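PDB 6SLN: RagA protein from Porphyromonas gingivalis, which probably imports substrates across the bacterial outer membrane as a TonB-dependent receptor, with a plug domain seated inside a beta-barrel. Local coordinates for residues A[297-302]-A[401-406]; A[676-681]-A[709-714]. All blocks are in the same frame, centred on the assembly; numbering follows the deposited sequence.

In the fold
Both contacts belong to the transmembrane receptor chain but lie on opposite sides of its centre, with their own centres 53 Å apart and their nearest atoms about 36 Å apart, so neither touches the other. Contact 1 (297-302 with 401-406) joins two loop regions, the first running into helix 301-305, about 33 Å from the chain centre. Contact 2 (676-681 with 709-714), about 23 Å from that centre, ties together the two strands of a barrel hairpin. The contacts follow one another along the sequence, contact 1 being complete before contact 2 begins. Neither includes a residue of the phospholipid pocket; a dodecyl-beta-D-maltoside molecule lies about 11 Å from the Trp677 side chain.

Contact 1: A[297-302]-A[401-406]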
ATOM      1  N   HIS A 297     -20.032 -37.671  27.289  1.00 44.23           N
ATOM      2  CA  HIS A 297     -20.961 -36.624  26.928  1.00 43.81           C
ATOM      3  C   HIS A 297     -20.631 -36.346  25.480  1.00 49.98           C
ATOM      4  O   HIS A 297     -19.584 -36.770  24.987  1.00 56.53           O
ATOM      5  CB  HIS A 297     -20.764 -35.365  27.831  1.00 43.38           C
ATOM      6  CG  HIS A 297     -21.677 -34.211  27.527  1.00 44.37           C
ATOM      7  ND1 HIS A 297     -21.227 -33.046  26.936  1.00 41.99           N
ATOM      8  CD2 HIS A 297     -22.999 -34.024  27.771  1.00 45.51           C
ATOM      9  CE1 HIS A 297     -22.235 -32.198  26.817  1.00 41.91           C
ATOM     10  NE2 HIS A 297     -23.321 -32.768  27.309  1.00 47.31           N
ATOM     11  N   ASP A 298     -21.482 -35.644  24.771  1.00 51.89           N
ATOM     12  CA  ASP A 298     -20.978 -35.191  23.496  1.00 58.62           C
ATOM     13  C   ASP A 298     -21.318 -33.727  23.261  1.00 44.95           C
ATOM     14  O   ASP A 298     -22.344 -33.202  23.707  1.00 41.36           O
ATOM     15  CB  ASP A 298     -21.390 -36.162  22.345  1.00 61.87           C
ATOM     16  CG  ASP A 298     -22.847 -36.440  22.252  1.00 56.82           C
ATOM     17  OD1 ASP A 298     -23.654 -35.498  22.372  1.00 68.43           O
ATOM     18  OD2 ASP A 298     -23.169 -37.607  21.968  1.00 43.54           O
ATOM     19  N   ALA A 299     -20.372 -33.063  22.615  1.00 40.22           N
ATOM     20  CA  ALA A 299     -20.361 -31.619  22.555  1.00 43.76           C
ATOM     21  C   ALA A 299     -21.410 -31.097  21.579  1.00 46.01           C
ATOM     22  O   ALA A 299     -21.785 -31.756  20.601  1.00 40.51           O
ATOM     23  CB  ALA A 299     -18.973 -31.116  22.159  1.00 38.65           C
ATOM     24  N   ASP A 300     -21.902 -29.903  21.886  1.00 39.04           N
ATOM     25  CA  ASP A 300     -22.876 -29.201  21.066  1.00 38.87           C
ATOM     26  C   ASP A 300     -22.096 -28.396  20.030  1.00 46.66           C
ATOM     27  O   ASP A 300     -21.794 -27.213  20.217  1.00 54.12           O
ATOM     28  CB  ASP A 300     -23.742 -28.316  21.956  1.00 39.12           C
ATOM     29  CG  ASP A 300     -24.872 -27.647  21.202  1.00 52.29           C
ATOM     30  OD1 ASP A 300     -24.768 -27.532  19.962  1.00 50.46           O
ATOM     31  OD2 ASP A 300     -25.871 -27.246  21.854  1.00 54.05           O
ATOM     32  N   TRP A 301     -21.750 -29.058  18.917  1.00 41.09           N
ATOM     33  CA  TRP A 301     -20.937 -28.392  17.903  1.00 43.06           C
ATOM     34  C   TRP A 301     -21.686 -27.266  17.201  1.00 38.41           C
ATOM     35  O   TRP A 301     -21.044 -26.387  16.631  1.00 35.83           O
ATOM     36  CB  TRP A 301     -20.417 -29.396  16.880  1.00 38.73           C
ATOM     37  CG  TRP A 301     -19.140 -29.992  17.289  1.00 36.87           C
ATOM     38  CD1 TRP A 301     -18.948 -31.192  17.911  1.00 39.17           C
ATOM     39  CD2 TRP A 301     -17.860 -29.397  17.164  1.00 47.13           C
ATOM     40  NE1 TRP A 301     -17.614 -31.390  18.164  1.00 38.90           N
ATOM     41  CE2 TRP A 301     -16.922 -30.295  17.718  1.00 48.45           C
ATOM     42  CE3 TRP A 301     -17.411 -28.180  16.662  1.00 45.99           C
ATOM     43  CZ2 TRP A 301     -15.562 -30.020  17.755  1.00 39.69           C
ATOM     44  CZ3 TRP A 301     -16.067 -27.914  16.700  1.00 45.42           C
ATOM     45  CH2 TRP A 301     -15.155 -28.832  17.235  1.00 39.71           C
ATOM     46  N   LEU A 302     -23.019 -27.283  17.244  1.00 37.10           N
ATOM     47  CA  LEU A 302     -23.809 -26.132  16.832  1.00 40.76           C
ATOM     48  C   LEU A 302     -23.421 -24.906  17.640  1.00 50.12           C
ATOM     49  O   LEU A 302     -22.964 -23.899  17.087  1.00 59.50           O
ATOM     50  CB  LEU A 302     -25.302 -26.432  17.002  1.00 47.69           C
ATOM     51  CG  LEU A 302     -26.212 -25.230  16.715  1.00 50.66           C
ATOM     52  CD1 LEU A 302     -25.971 -24.653  15.299  1.00 41.58           C
ATOM     53  CD2 LEU A 302     -27.694 -25.515  16.959  1.00 39.34           C
ATOM     54  N   TYR A 401     -15.574 -35.268  20.222  1.00 39.31           N
ATOM     55  CA  TYR A 401     -14.573 -34.215  20.196  1.00 38.48           C
ATOM     56  C   TYR A 401     -15.205 -32.970  20.789  1.00 38.12           C
ATOM     57  O   TYR A 401     -16.292 -32.561  20.373  1.00 45.30           O
ATOM     58  CB  TYR A 401     -14.082 -33.943  18.774  1.00 37.85           C
ATOM     59  CG  TYR A 401     -13.112 -34.972  18.314  1.00 38.11           C
ATOM     60  CD1 TYR A 401     -12.223 -35.552  19.204  1.00 38.50           C
ATOM     61  CD2 TYR A 401     -13.117 -35.412  17.001  1.00 38.07           C
ATOM     62  CE1 TYR A 401     -11.333 -36.516  18.789  1.00 38.82           C
ATOM     63  CE2 TYR A 401     -12.249 -36.391  16.576  1.00 38.39           C
ATOM     64  CZ  TYR A 401     -11.355 -36.941  17.467  1.00 38.78           C
ATOM     65  OH  TYR A 401     -10.470 -37.901  17.023  1.00 39.15           O
ATOM     66  N   ASN A 402     -14.522 -32.373  21.757  1.00 41.78           N
ATOM     67  CA  ASN A 402     -15.115 -31.353  22.619  1.00 42.88           C
ATOM     68  C   ASN A 402     -14.273 -30.094  22.560  1.00 40.93           C
ATOM     69  O   ASN A 402     -13.118 -30.104  23.034  1.00 36.87           O
ATOM     70  CB  ASN A 402     -15.211 -31.861  24.056  1.00 45.45           C
ATOM     71  CG  ASN A 402     -15.918 -30.893  24.976  1.00 47.82           C
ATOM     72  OD1 ASN A 402     -16.686 -30.031  24.554  1.00 60.88           O
ATOM     73  ND2 ASN A 402     -15.661 -31.035  26.239  1.00 39.00           N
ATOM     74  N   PRO A 403     -14.794 -29.001  22.003  1.00 39.36           N
ATOM     75  CA  PRO A 403     -14.045 -27.739  21.999  1.00 45.41           C
ATOM     76  C   PRO A 403     -14.322 -26.855  23.204  1.00 45.22           C
ATOM     77  O   PRO A 403     -13.892 -25.701  23.203  1.00 43.42           O
ATOM     78  CB  PRO A 403     -14.549 -27.068  20.708  1.00 35.14           C
ATOM     79  CG  PRO A 403     -16.012 -27.495  20.650  1.00 35.69           C
ATOM     80  CD  PRO A 403     -16.098 -28.864  21.335  1.00 36.51           C
ATOM     81  N   PHE A 404     -15.035 -27.348  24.211  1.00 52.06           N
ATOM     82  CA  PHE A 404     -15.343 -26.546  25.385  1.00 53.47           C
ATOM     83  C   PHE A 404     -14.495 -26.994  26.562  1.00 56.92           C
ATOM     84  O   PHE A 404     -14.056 -28.143  26.627  1.00 63.03           O
ATOM     85  CB  PHE A 404     -16.822 -26.637  25.768  1.00 51.13           C
ATOM     86  CG  PHE A 404     -17.786 -26.355  24.629  1.00 46.03           C
ATOM     87  CD1 PHE A 404     -18.157 -27.359  23.754  1.00 37.22           C
ATOM     88  CD2 PHE A 404     -18.365 -25.099  24.476  1.00 36.65           C
ATOM     89  CE1 PHE A 404     -19.061 -27.104  22.726  1.00 41.70           C
ATOM     90  CE2 PHE A 404     -19.274 -24.846  23.447  1.00 36.52           C
ATOM     91  CZ  PHE A 404     -19.623 -25.845  22.579  1.00 36.73           C
ATOM     92  N   ASP A 405     -14.265 -26.071  27.496  1.00 59.78           N
ATOM     93  CA  ASP A 405     -13.653 -26.415  28.776  1.00 53.31           C
ATOM     94  C   ASP A 405     -14.729 -27.010  29.690  1.00 51.52           C
ATOM     95  O   ASP A 405     -15.877 -27.227  29.284  1.00 49.42           O
ATOM     96  CB  ASP A 405     -12.938 -25.200  29.374  1.00 37.02           C
ATOM     97  CG  ASP A 405     -13.896 -24.127  29.944  1.00 47.11           C
ATOM     98  OD1 ASP A 405     -15.129 -24.304  30.003  1.00 53.07           O
ATOM     99  OD2 ASP A 405     -13.394 -23.066  30.364  1.00 52.57           O
ATOM    100  N   VAL A 406     -14.372 -27.264  30.952  1.00 46.80           N
ATOM    101  CA  VAL A 406     -15.284 -27.963  31.854  1.00 49.69           C
ATOM    102  C   VAL A 406     -16.407 -27.072  32.356  1.00 60.14           C
ATOM    103  O   VAL A 406     -17.395 -27.581  32.905  1.00 63.20           O
ATOM    104  CB  VAL A 406     -14.514 -28.550  33.046  1.00 48.42           C
ATOM    105  CG1 VAL A 406     -13.690 -29.742  32.590  1.00 46.19           C
ATOM    106  CG2 VAL A 406     -13.645 -27.483  33.682  1.00 47.43           C
TER
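Trp301 makes the one hydrogen bond between the two segments, its indole NE1 reaching Tyr401 O at 2.8 Å. The bond is bent, 135° at the hydrogen, and NE1 stands above the carbonyl plane. The six-membered ring of the same indole receives Pro403 over one face in a CH-pi contact, CG lying 3.8 Å from the ring centroid and displaced toward the rim. Tyr401 and Pro403 thus hold the indole through its N-H edge and one face.

Ala299 points its methyl group into the opposite segment, where CB meets Pro403 CD at 3.7 Å and, more loosely, the edge of the Phe404 ring at CE1. The tip of that ring also comes edge-on to Asp300, with CZ 3.5 Å from the carbonyl O.

An Asx turn shapes the 401-406 side: with CG anti to the backbone N (chi1 -175°), Asn402 brings OD1 back to accept from Phe404 N at 3.2 Å. Its ND2 bonds to Phe291 O. Asp300 is the N-cap of helix 301-305, its OD1 accepting from Lys303 N.

Around these contacts, Tyr414 meets the Trp301 ring edge-to-face, and Tyr401 OH bonds to Tyr417 N. The contact therefore fastens the loop between helix 390-396 and strand 413-414 against the start of helix 301-305, whose Ala304 touches both Pro403 and Phe404.

Contact 2: A[676-681]-A[709-714]; sequences SWEKQS and DMLIDV
Leu711 lays its isobutyl group obliquely across the side chain of Glu678, CD1 packing 3.6 Å from Glu678 CB. With CG anti to the carbonyl carbon (chi1 -85°), the same branch reaches the backbone at Glu678 N, while CD2 approaches Ser676 O.

The carboxylate of Glu678 grips the other segment at its backbone. CG stands anti to the backbone N (chi1 163°) and the chain stays extended beyond it, so OE1 arrives at Leu711 N, which donates a 2.8 Å hydrogen bond with 151° at the hydrogen. The anti lone pair of OE1, turned away from OE2, is the one used. OE1 also bonds to OG of Ser151, which lies in the plug-domain sequence range, so the acid probably links plug and barrel wall. OE2 bonds to Asn641 ND2, with a weak further bond from Gln680 NE2; these partners pin both oxygens of a buried acid, and their several donors would be expected to favour its charged form.

At the more exposed margin, Lys679 and Asp709 run side by side and point the same way. Bends at chi3 and chi4 of the lysine bring NZ to Asp709 OD2, a salt bridge of 3.2 Å in which the ammonium meets OD2 from above the carboxylate plane. Between these two polar links the backbones approach directly: Glu678 CA makes a CA-H...O contact of 3.4 Å with Asp709 O, which also accepts from Asn728 ND2.

Lys679 pairs through its backbone with Asn708, whereas beyond Asp709, whose backbone adopts positive phi, strand 696-715 leans on strand 724-728 through Leu711 and Tyr726. The arrangement lies at the open end of the antiparallel hairpin of strands 678-691 and 696-715, away from its turn, in the beta-barrel of a TonB-dependent receptor.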
ATOM      1  N   SER A 676     -19.181  -7.684 -28.742  1.00 39.07           N
ATOM      2  CA  SER A 676     -20.075  -6.534 -28.765  1.00 36.51           C
ATOM      3  C   SER A 676     -21.205  -6.761 -27.762  1.00 46.06           C
ATOM      4  O   SER A 676     -21.215  -7.741 -27.003  1.00 43.87           O
ATOM      5  CB  SER A 676     -20.586  -6.285 -30.189  1.00 47.85           C
ATOM      6  OG  SER A 676     -21.222  -5.016 -30.326  1.00 52.61           O
ATOM      7  N   TRP A 677     -22.146  -5.821 -27.742  1.00 47.21           N
ATOM      8  CA  TRP A 677     -23.310  -5.917 -26.874  1.00 45.00           C
ATOM      9  C   TRP A 677     -24.041  -7.236 -27.058  1.00 54.15           C
ATOM     10  O   TRP A 677     -24.147  -7.760 -28.173  1.00 54.64           O
ATOM     11  CB  TRP A 677     -24.285  -4.794 -27.183  1.00 41.48           C
ATOM     12  CG  TRP A 677     -23.790  -3.491 -26.801  1.00 43.05           C
ATOM     13  CD1 TRP A 677     -22.886  -2.734 -27.477  1.00 43.14           C
ATOM     14  CD2 TRP A 677     -24.165  -2.747 -25.643  1.00 44.55           C
ATOM     15  NE1 TRP A 677     -22.675  -1.555 -26.814  1.00 48.77           N
ATOM     16  CE2 TRP A 677     -23.444  -1.537 -25.679  1.00 49.67           C
ATOM     17  CE3 TRP A 677     -25.047  -2.977 -24.586  1.00 34.89           C
ATOM     18  CZ2 TRP A 677     -23.565  -0.563 -24.687  1.00 49.29           C
ATOM     19  CZ3 TRP A 677     -25.176  -2.009 -23.611  1.00 50.40           C
ATOM     20  CH2 TRP A 677     -24.439  -0.819 -23.665  1.00 51.77           C
ATOM     21  N   GLU A 678     -24.560  -7.763 -25.947  1.00 55.47           N
ATOM     22  CA  GLU A 678     -25.641  -8.738 -25.991  1.00 47.51           C
ATOM     23  C   GLU A 678     -26.949  -7.977 -26.180  1.00 45.04           C
ATOM     24  O   GLU A 678     -27.199  -6.978 -25.501  1.00 50.47           O
ATOM     25  CB  GLU A 678     -25.651  -9.571 -24.710  1.00 38.89           C
ATOM     26  CG  GLU A 678     -26.919 -10.351 -24.415  1.00 37.63           C
ATOM     27  CD  GLU A 678     -26.823 -11.127 -23.085  1.00 47.69           C
ATOM     28  OE1 GLU A 678     -25.990 -12.072 -23.039  1.00 43.13           O
ATOM     29  OE2 GLU A 678     -27.562 -10.791 -22.102  1.00 35.93           O
ATOM     30  N   LYS A 679     -27.752  -8.388 -27.148  1.00 50.77           N
ATOM     31  CA  LYS A 679     -28.923  -7.612 -27.526  1.00 52.47           C
ATOM     32  C   LYS A 679     -30.187  -8.376 -27.167  1.00 53.76           C
ATOM     33  O   LYS A 679     -30.341  -9.553 -27.511  1.00 52.14           O
ATOM     34  CB  LYS A 679     -28.877  -7.233 -29.008  1.00 50.18           C
ATOM     35  CG  LYS A 679     -27.849  -6.116 -29.262  1.00 52.08           C
ATOM     36  CD  LYS A 679     -27.878  -5.542 -30.671  1.00 55.36           C
ATOM     37  CE  LYS A 679     -26.846  -6.214 -31.586  1.00 54.89           C
ATOM     38  NZ  LYS A 679     -25.454  -6.254 -31.051  1.00 51.59           N
ATOM     39  N   GLN A 680     -31.059  -7.706 -26.433  1.00 48.23           N
ATOM     40  CA  GLN A 680     -32.286  -8.279 -25.936  1.00 41.38           C
ATOM     41  C   GLN A 680     -33.461  -7.523 -26.525  1.00 50.15           C
ATOM     42  O   GLN A 680     -33.375  -6.322 -26.794  1.00 53.33           O
ATOM     43  CB  GLN A 680     -32.345  -8.220 -24.411  1.00 44.23           C
ATOM     44  CG  GLN A 680     -31.613  -9.366 -23.752  1.00 56.00           C
ATOM     45  CD  GLN A 680     -31.766  -9.408 -22.244  1.00 53.97           C
ATOM     46  OE1 GLN A 680     -32.801  -9.019 -21.688  1.00 54.81           O
ATOM     47  NE2 GLN A 680     -30.717  -9.865 -21.571  1.00 50.22           N
ATOM     48  N   SER A 681     -34.554  -8.247 -26.737  1.00 49.82           N
ATOM     49  CA  SER A 681     -35.830  -7.643 -27.062  1.00 55.50           C
ATOM     50  C   SER A 681     -36.853  -8.136 -26.054  1.00 53.29           C
ATOM     51  O   SER A 681     -36.679  -9.192 -25.445  1.00 47.90           O
ATOM     52  CB  SER A 681     -36.270  -7.982 -28.488  1.00 62.67           C
ATOM     53  OG  SER A 681     -36.541  -9.363 -28.613  1.00 66.66           O
ATOM     54  N   ASP A 709     -27.236 -12.373 -29.809  1.00 52.02           N
ATOM     55  CA  ASP A 709     -25.818 -12.024 -29.671  1.00 52.01           C
ATOM     56  C   ASP A 709     -25.346 -12.321 -28.247  1.00 57.81           C
ATOM     57  O   ASP A 709     -24.587 -11.560 -27.636  1.00 55.84           O
ATOM     58  CB  ASP A 709     -25.557 -10.564 -30.052  1.00 51.70           C
ATOM     59  CG  ASP A 709     -25.711 -10.313 -31.539  1.00 60.32           C
ATOM     60  OD1 ASP A 709     -26.305 -11.171 -32.201  1.00 64.42           O
ATOM     61  OD2 ASP A 709     -25.241  -9.271 -32.052  1.00 66.09           O
ATOM     62  N   MET A 710     -25.806 -13.459 -27.723  1.00 55.97           N
ATOM     63  CA  MET A 710     -25.722 -13.750 -26.299  1.00 55.58           C
ATOM     64  C   MET A 710     -24.279 -13.738 -25.803  1.00 45.63           C
ATOM     65  O   MET A 710     -23.407 -14.416 -26.358  1.00 50.10           O
ATOM     66  CB  MET A 710     -26.381 -15.103 -26.026  1.00 54.47           C
ATOM     67  CG  MET A 710     -26.110 -15.680 -24.649  1.00 52.39           C
ATOM     68  SD  MET A 710     -27.468 -16.708 -24.073  1.00 58.45           S
ATOM     69  CE  MET A 710     -28.583 -15.395 -23.641  1.00 55.52           C
ATOM     70  N   LEU A 711     -24.027 -12.960 -24.751  1.00 35.45           N
ATOM     71  CA  LEU A 711     -22.687 -12.897 -24.170  1.00 38.86           C
ATOM     72  C   LEU A 711     -22.484 -14.143 -23.334  1.00 45.92           C
ATOM     73  O   LEU A 711     -22.927 -14.216 -22.189  1.00 54.13           O
ATOM     74  CB  LEU A 711     -22.503 -11.628 -23.346  1.00 35.85           C
ATOM     75  CG  LEU A 711     -22.086 -10.493 -24.270  1.00 38.41           C
ATOM     76  CD1 LEU A 711     -22.271  -9.115 -23.648  1.00 51.34           C
ATOM     77  CD2 LEU A 711     -20.638 -10.741 -24.704  1.00 34.53           C
ATOM     78  N   ILE A 712     -21.852 -15.148 -23.911  1.00 45.64           N
ATOM     79  CA  ILE A 712     -21.527 -16.358 -23.176  1.00 46.99           C
ATOM     80  C   ILE A 712     -20.045 -16.318 -22.858  1.00 50.37           C
ATOM     81  O   ILE A 712     -19.214 -16.050 -23.738  1.00 45.11           O
ATOM     82  CB  ILE A 712     -21.892 -17.628 -23.964  1.00 45.90           C
ATOM     83  CG1 ILE A 712     -23.411 -17.715 -24.198  1.00 39.63           C
ATOM     84  CG2 ILE A 712     -21.353 -18.867 -23.239  1.00 43.14           C
ATOM     85  CD1 ILE A 712     -23.928 -19.132 -24.576  1.00 36.86           C
ATOM     86  N   ASP A 713     -19.720 -16.523 -21.587  1.00 53.12           N
ATOM     87  CA  ASP A 713     -18.342 -16.747 -21.169  1.00 50.39           C
ATOM     88  C   ASP A 713     -18.035 -18.181 -21.598  1.00 50.72           C
ATOM     89  O   ASP A 713     -18.170 -19.146 -20.835  1.00 51.62           O
ATOM     90  CB  ASP A 713     -18.190 -16.518 -19.666  1.00 36.67           C
ATOM     91  CG  ASP A 713     -16.751 -16.349 -19.236  1.00 39.53           C
ATOM     92  OD1 ASP A 713     -15.852 -16.516 -20.081  1.00 48.10           O
ATOM     93  OD2 ASP A 713     -16.513 -16.051 -18.047  1.00 46.95           O
ATOM     94  N   VAL A 714     -17.656 -18.318 -22.863  1.00 46.83           N
ATOM     95  CA  VAL A 714     -17.649 -19.639 -23.500  1.00 50.90           C
ATOM     96  C   VAL A 714     -16.604 -20.521 -22.824  1.00 47.97           C
ATOM     97  O   VAL A 714     -15.447 -20.093 -22.653  1.00 47.25           O
ATOM     98  CB  VAL A 714     -17.381 -19.508 -25.002  1.00 50.85           C
ATOM     99  CG1 VAL A 714     -16.950 -20.843 -25.568  1.00 57.44           C
ATOM    100  CG2 VAL A 714     -18.635 -18.987 -25.735  1.00 36.97           C
TER